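Local structure of GENE 22 product (Bacillus phage spp1, 2XC8) at residues P50-M64 / E92-P105. The protein is a phage protein of unknown function whose fold resembles a domain of the receptor-binding protein of lactococcal phage p2. Numbering follows the deposited sequence.
Sequences PDDTYPVEYMLYLHM and ERLIMYPVSVTVFP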
loop_
_atom_site.group_PDB
_atom_site.type_symbol
_atom_site.label_atom_id
_atom_site.label_comp_id
_atom_site.label_asym_id
_atom_site.label_seq_id
_atom_site.Cartn_x
_atom_site.Cartn_y
_atom_site.Cartn_z
ATOM N N PRO B 50 -20.693 5.327 -0.259
ATOM C CA PRO B 50 -21.485 5.001 -1.439
ATOM C C PRO B 50 -22.791 5.793 -1.472
ATOM O O PRO B 50 -23.227 6.319 -0.445
ATOM C CB PRO B 50 -21.770 3.508 -1.264
ATOM C CG PRO B 50 -21.765 3.291 0.209
ATOM C CD PRO B 50 -20.850 4.324 0.814
ATOM N N ASP B 51 -23.395 5.881 -2.653
ATOM C CA ASP B 51 -24.714 6.480 -2.819
ATOM C C ASP B 51 -25.725 5.355 -3.013
ATOM O O ASP B 51 -25.379 4.293 -3.532
ATOM C CB ASP B 51 -24.718 7.414 -4.033
ATOM C CG ASP B 51 -26.030 8.159 -4.202
ATOM O OD1 ASP B 51 -26.333 9.041 -3.370
ATOM O OD2 ASP B 51 -26.754 7.870 -5.180
ATOM N N ASP B 52 -26.957 5.571 -2.625
ATOM C CA ASP B 52 -27.970 4.567 -2.765
ATOM C C ASP B 52 -28.351 4.251 -4.203
ATOM O O ASP B 52 -28.748 3.176 -4.502
ATOM C CB ASP B 52 -29.192 5.006 -1.998
ATOM C CG ASP B 52 -29.231 4.462 -0.612
ATOM O OD1 ASP B 52 -30.165 4.786 0.115
ATOM O OD2 ASP B 52 -28.356 3.707 -0.232
ATOM N N THR B 53 -28.202 5.209 -5.083
ATOM C CA THR B 53 -28.580 5.045 -6.487
ATOM C C THR B 53 -27.378 4.872 -7.423
ATOM O O THR B 53 -27.282 3.871 -8.137
ATOM C CB THR B 53 -29.464 6.226 -6.968
ATOM O OG1 THR B 53 -30.614 6.342 -6.121
ATOM C CG2 THR B 53 -29.919 6.021 -8.406
ATOM N N TYR B 54 -26.467 5.844 -7.407
ATOM C CA TYR B 54 -25.384 5.918 -8.390
ATOM C C TYR B 54 -24.000 5.527 -7.878
ATOM O O TYR B 54 -23.765 5.530 -6.666
ATOM C CB TYR B 54 -25.228 7.359 -8.895
ATOM C CG TYR B 54 -26.525 8.031 -9.272
ATOM C CD1 TYR B 54 -27.151 7.752 -10.484
ATOM C CD2 TYR B 54 -27.124 8.954 -8.417
ATOM C CE1 TYR B 54 -28.346 8.368 -10.833
ATOM C CE2 TYR B 54 -28.316 9.577 -8.757
ATOM C CZ TYR B 54 -28.920 9.281 -9.963
ATOM O OH TYR B 54 -30.100 9.906 -10.287
ATOM N N PRO B 55 -23.077 5.182 -8.802
ATOM C CA PRO B 55 -21.739 4.858 -8.321
ATOM C C PRO B 55 -21.122 6.230 -8.076
ATOM O O PRO B 55 -21.502 7.202 -8.734
ATOM C CB PRO B 55 -21.067 4.190 -9.527
ATOM C CG PRO B 55 -22.174 3.700 -10.387
ATOM C CD PRO B 55 -23.316 4.623 -10.150
ATOM N N VAL B 56 -20.186 6.304 -7.137
ATOM C CA VAL B 56 -19.546 7.571 -6.792
ATOM C C VAL B 56 -18.052 7.530 -7.102
ATOM O O VAL B 56 -17.353 6.602 -6.693
ATOM C CB VAL B 56 -19.760 7.937 -5.302
ATOM C CG1 VAL B 56 -19.173 9.297 -5.007
ATOM C CG2 VAL B 56 -21.238 7.923 -4.945
ATOM N N GLU B 57 -17.573 8.540 -7.825
ATOM C CA GLU B 57 -16.150 8.680 -8.128
ATOM C C GLU B 57 -15.481 9.621 -7.134
ATOM O O GLU B 57 -15.939 10.746 -6.929
ATOM C CB GLU B 57 -15.947 9.210 -9.547
ATOM C CG GLU B 57 -16.333 8.241 -10.651
ATOM C CD GLU B 57 -16.111 8.817 -12.039
ATOM O OE1 GLU B 57 -16.173 10.055 -12.202
ATOM O OE2 GLU B 57 -15.877 8.022 -12.973
ATOM N N TYR B 58 -14.398 9.151 -6.521
ATOM C CA TYR B 58 -13.609 9.969 -5.605
ATOM C C TYR B 58 -12.250 10.287 -6.205
ATOM O O TYR B 58 -11.547 9.393 -6.685
ATOM C CB TYR B 58 -13.439 9.269 -4.258
ATOM C CG TYR B 58 -14.694 9.254 -3.422
ATOM C CD1 TYR B 58 -15.002 10.322 -2.578
ATOM C CD2 TYR B 58 -15.574 8.176 -3.472
ATOM C CE1 TYR B 58 -16.157 10.315 -1.807
ATOM C CE2 TYR B 58 -16.730 8.158 -2.703
ATOM C CZ TYR B 58 -17.016 9.231 -1.875
ATOM O OH TYR B 58 -18.157 9.223 -1.110
HETATM N N MSE B 59 -11.882 11.550 -6.159
HETATM C CA MSE B 59 -10.641 12.038 -6.686
HETATM C C MSE B 59 -9.860 12.937 -5.780
HETATM O O MSE B 59 -10.303 13.965 -5.379
HETATM C CB MSE B 59 -10.907 12.770 -7.969
HETATM C CG MSE B 59 -10.055 12.303 -9.062
HETATM SE SE MSE B 59 -10.855 11.060 -10.237
HETATM C CE MSE B 59 -11.145 12.314 -11.590
ATOM N N LEU B 60 -8.656 12.519 -5.471
ATOM C CA LEU B 60 -7.814 13.274 -4.550
ATOM C C LEU B 60 -6.684 13.982 -5.297
ATOM O O LEU B 60 -5.947 13.356 -6.061
ATOM C CB LEU B 60 -7.255 12.349 -3.461
ATOM C CG LEU B 60 -6.440 12.950 -2.310
ATOM C CD1 LEU B 60 -7.297 13.831 -1.405
ATOM C CD2 LEU B 60 -5.783 11.843 -1.502
ATOM N N TYR B 61 -6.564 15.287 -5.071
ATOM C CA TYR B 61 -5.559 16.108 -5.745
ATOM C C TYR B 61 -4.530 16.667 -4.768
ATOM O O TYR B 61 -4.881 17.146 -3.688
ATOM C CB TYR B 61 -6.218 17.271 -6.498
ATOM C CG TYR B 61 -7.361 16.880 -7.413
ATOM C CD1 TYR B 61 -7.138 16.102 -8.550
ATOM C CD2 TYR B 61 -8.661 17.307 -7.151
ATOM C CE1 TYR B 61 -8.188 15.747 -9.394
ATOM C CE2 TYR B 61 -9.716 16.958 -7.990
ATOM C CZ TYR B 61 -9.471 16.179 -9.108
ATOM O OH TYR B 61 -10.511 15.832 -9.940
ATOM N N LEU B 62 -3.259 16.596 -5.157
ATOM C CA LEU B 62 -2.187 17.263 -4.429
ATOM C C LEU B 62 -1.649 18.395 -5.295
ATOM O O LEU B 62 -1.062 18.158 -6.351
ATOM C CB LEU B 62 -1.073 16.278 -4.054
ATOM C CG LEU B 62 0.026 16.766 -3.102
ATOM C CD1 LEU B 62 -0.504 16.944 -1.683
ATOM C CD2 LEU B 62 1.211 15.815 -3.110
ATOM N N HIS B 63 -1.872 19.626 -4.844
ATOM C CA HIS B 63 -1.495 20.815 -5.604
ATOM C C HIS B 63 -0.694 21.796 -4.756
ATOM O O HIS B 63 -0.756 21.764 -3.525
ATOM C CB HIS B 63 -2.739 21.497 -6.180
ATOM C CG HIS B 63 -3.839 21.681 -5.182
ATOM N ND1 HIS B 63 -3.903 22.768 -4.337
ATOM C CD2 HIS B 63 -4.909 20.909 -4.884
ATOM C CE1 HIS B 63 -4.969 22.660 -3.566
ATOM N NE2 HIS B 63 -5.596 21.541 -3.877
HETATM N N MSE B 64 0.053 22.669 -5.428
HETATM C CA MSE B 64 0.931 23.620 -4.758
HETATM C C MSE B 64 0.771 25.057 -5.244
HETATM O O MSE B 64 0.619 25.301 -6.444
HETATM C CB MSE B 64 2.394 23.207 -4.952
HETATM C CG MSE B 64 3.405 24.062 -4.196
HETATM SE SE MSE B 64 5.223 23.854 -4.865
HETATM C CE MSE B 64 5.468 21.964 -4.472
ATOM N N GLU B 92 -3.648 26.737 -8.631
ATOM C CA GLU B 92 -2.469 26.087 -8.076
ATOM C C GLU B 92 -1.960 24.957 -8.961
ATOM O O GLU B 92 -2.735 24.306 -9.670
ATOM C CB GLU B 92 -2.742 25.595 -6.652
ATOM C CG GLU B 92 -2.968 26.727 -5.654
ATOM C CD GLU B 92 -3.126 26.251 -4.220
ATOM O OE1 GLU B 92 -2.714 25.114 -3.905
ATOM O OE2 GLU B 92 -3.658 27.027 -3.398
ATOM N N ARG B 93 -0.662 24.772 -8.986
ATOM C CA ARG B 93 -0.036 23.719 -9.732
ATOM C C ARG B 93 -0.395 22.342 -9.210
ATOM O O ARG B 93 -0.157 22.000 -8.112
ATOM C CB ARG B 93 1.471 23.911 -9.753
ATOM C CG ARG B 93 2.171 22.944 -10.645
ATOM C CD ARG B 93 3.656 23.000 -10.603
ATOM N NE ARG B 93 4.158 21.814 -11.257
ATOM C CZ ARG B 93 5.429 21.471 -11.365
ATOM N NH1 ARG B 93 6.373 22.223 -10.857
ATOM N NH2 ARG B 93 5.752 20.366 -11.997
ATOM N N LEU B 94 -0.975 21.546 -10.072
ATOM C CA LEU B 94 -1.318 20.203 -9.718
ATOM C C LEU B 94 -0.096 19.327 -9.805
ATOM O O LEU B 94 0.576 19.275 -10.785
ATOM C CB LEU B 94 -2.463 19.655 -10.550
ATOM C CG LEU B 94 -2.900 18.211 -10.372
ATOM C CD1 LEU B 94 -3.683 17.936 -9.164
ATOM C CD2 LEU B 94 -3.681 17.852 -11.533
ATOM N N ILE B 95 0.172 18.655 -8.716
ATOM C CA ILE B 95 1.362 17.885 -8.563
ATOM C C ILE B 95 1.055 16.447 -8.842
ATOM O O ILE B 95 1.689 15.871 -9.645
ATOM C CB ILE B 95 1.980 18.071 -7.160
ATOM C CG1 ILE B 95 2.351 19.528 -6.893
ATOM C CG2 ILE B 95 3.138 17.209 -6.991
ATOM C CD1 ILE B 95 3.349 20.134 -7.811
HETATM N N MSE B 96 0.067 15.885 -8.176
HETATM C CA MSE B 96 -0.312 14.509 -8.391
HETATM C C MSE B 96 -1.736 14.081 -8.047
HETATM O O MSE B 96 -2.395 14.706 -7.272
HETATM C CB MSE B 96 0.641 13.565 -7.681
HETATM C CG MSE B 96 0.708 13.739 -6.215
HETATM SE SE MSE B 96 1.882 12.652 -5.247
HETATM C CE MSE B 96 3.490 13.109 -6.019
ATOM N N TYR B 97 -2.194 13.013 -8.683
ATOM C CA TYR B 97 -3.509 12.456 -8.389
ATOM C C TYR B 97 -3.299 11.113 -7.722
ATOM O O TYR B 97 -3.409 10.110 -8.367
ATOM C CB TYR B 97 -4.453 12.184 -9.574
ATOM C CG TYR B 97 -4.472 13.134 -10.711
ATOM C CD1 TYR B 97 -3.497 13.088 -11.677
ATOM C CD2 TYR B 97 -5.515 14.020 -10.880
ATOM C CE1 TYR B 97 -3.507 13.943 -12.725
ATOM C CE2 TYR B 97 -5.552 14.869 -11.932
ATOM C CZ TYR B 97 -4.543 14.833 -12.861
ATOM O OH TYR B 97 -4.522 15.672 -13.935
ATOM N N PRO B 98 -3.015 11.078 -6.438
ATOM C CA PRO B 98 -2.634 9.766 -5.892
ATOM C C PRO B 98 -3.782 8.779 -5.612
ATOM O O PRO B 98 -3.522 7.587 -5.449
ATOM C CB PRO B 98 -1.898 10.124 -4.595
ATOM C CG PRO B 98 -2.467 11.433 -4.186
ATOM C CD PRO B 98 -2.849 12.161 -5.448
ATOM N N VAL B 99 -5.023 9.261 -5.553
ATOM C CA VAL B 99 -6.177 8.384 -5.294
ATOM C C VAL B 99 -7.321 8.633 -6.286
ATOM O O VAL B 99 -7.749 9.773 -6.481
ATOM C CB VAL B 99 -6.702 8.508 -3.828
ATOM C CG1 VAL B 99 -7.857 7.541 -3.573
ATOM C CG2 VAL B 99 -5.586 8.260 -2.819
ATOM N N SER B 100 -7.797 7.555 -6.906
ATOM C CA SER B 100 -8.931 7.600 -7.830
ATOM C C SER B 100 -9.760 6.324 -7.677
ATOM O O SER B 100 -9.345 5.253 -8.122
ATOM C CB SER B 100 -8.439 7.755 -9.274
ATOM O OG SER B 100 -9.524 7.774 -10.189
ATOM N N VAL B 101 -10.923 6.444 -7.036
ATOM C CA VAL B 101 -11.747 5.278 -6.693
ATOM C C VAL B 101 -13.224 5.468 -7.051
ATOM O O VAL B 101 -13.806 6.524 -6.797
ATOM C CB VAL B 101 -11.623 4.910 -5.180
ATOM C CG1 VAL B 101 -12.445 3.667 -4.843
ATOM C CG2 VAL B 101 -10.165 4.693 -4.786
ATOM N N THR B 102 -13.813 4.430 -7.643
ATOM C CA THR B 102 -15.251 4.372 -7.884
ATOM C C THR B 102 -15.906 3.465 -6.840
ATOM O O THR B 102 -15.543 2.293 -6.704
ATOM C CB THR B 102 -15.572 3.877 -9.315
ATOM O OG1 THR B 102 -14.913 4.718 -10.272
ATOM C CG2 THR B 102 -17.076 3.903 -9.580
ATOM N N VAL B 103 -16.860 4.025 -6.099
ATOM C CA VAL B 103 -17.581 3.293 -5.058
ATOM C C VAL B 103 -19.014 3.025 -5.514
ATOM O O VAL B 103 -19.782 3.957 -5.760
ATOM C CB VAL B 103 -17.586 4.061 -3.709
ATOM C CG1 VAL B 103 -18.220 3.217 -2.609
ATOM C CG2 VAL B 103 -16.171 4.466 -3.313
ATOM N N PHE B 104 -19.358 1.746 -5.623
ATOM C CA PHE B 104 -20.680 1.326 -6.084
ATOM C C PHE B 104 -21.673 1.249 -4.918
ATOM O O PHE B 104 -21.254 1.065 -3.773
ATOM C CB PHE B 104 -20.571 -0.008 -6.833
ATOM C CG PHE B 104 -19.799 0.091 -8.120
ATOM C CD1 PHE B 104 -20.440 0.453 -9.301
ATOM C CD2 PHE B 104 -18.428 -0.159 -8.153
ATOM C CE1 PHE B 104 -19.734 0.557 -10.496
ATOM C CE2 PHE B 104 -17.712 -0.058 -9.344
ATOM C CZ PHE B 104 -18.366 0.300 -10.518
ATOM N N PRO B 105 -22.987 1.404 -5.200
ATOM C CA PRO B 105 -24.008 1.431 -4.143
ATOM C C PRO B 105 -23.880 0.361 -3.051
ATOM O O PRO B 105 -24.142 0.653 -1.882
ATOM C CB PRO B 105 -25.312 1.248 -4.922
ATOM C CG PRO B 105 -25.045 1.905 -6.222
ATOM C CD PRO B 105 -23.584 1.667 -6.527
HETATM O O HOH W 1 -22.345 4.371 -4.629
HETATM O O HOH W 2 -15.497 5.169 -12.819
#
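Tyr61 and Tyr97 meet rim to rim, planes 69° apart and neither over the other's face, with Tyr61 CE1 3.5 Å from Tyr97 CD2. The carbonyl O of Met59 lies above one face of the Tyr61 ring, toward its rim, while Leu94 CD1 packs against Tyr61 CB. At the edge of the His63 imidazole, in the ring plane, Glu92 OE1 accepts from ND1 at 2.7 Å, although the imidazole reaches that oxygen from above the carboxylate plane. His63 takes the cramped first torsion, CG between backbone N and carbonyl carbon (chi1 48°); with NE2 bonded to Ser74 OG, the ring is fixed at both nitrogens. Toward the other end of the pair, Phe104 has Thr102 CG2 over one face, toward the rim, and its CD1 touches Pro55 CB at 3.8 Å. On the sheet face turned to strand 37-47, Leu62 CD2 lies alongside Met96 CG, and Tyr58 meets Val103 CG2. Water joins Glu57 OE2 to Thr102 OG1 on the other face. The backbones pair antiparallel on both sides of Leu62, whose O accepts from both Ile95 N (2.7 Å) and Met96 N (3.1 Å); the register shifts by one there, a classic beta bulge between the neighbouring inner strands 56-64 and 93-103 of a five-stranded mixed sheet.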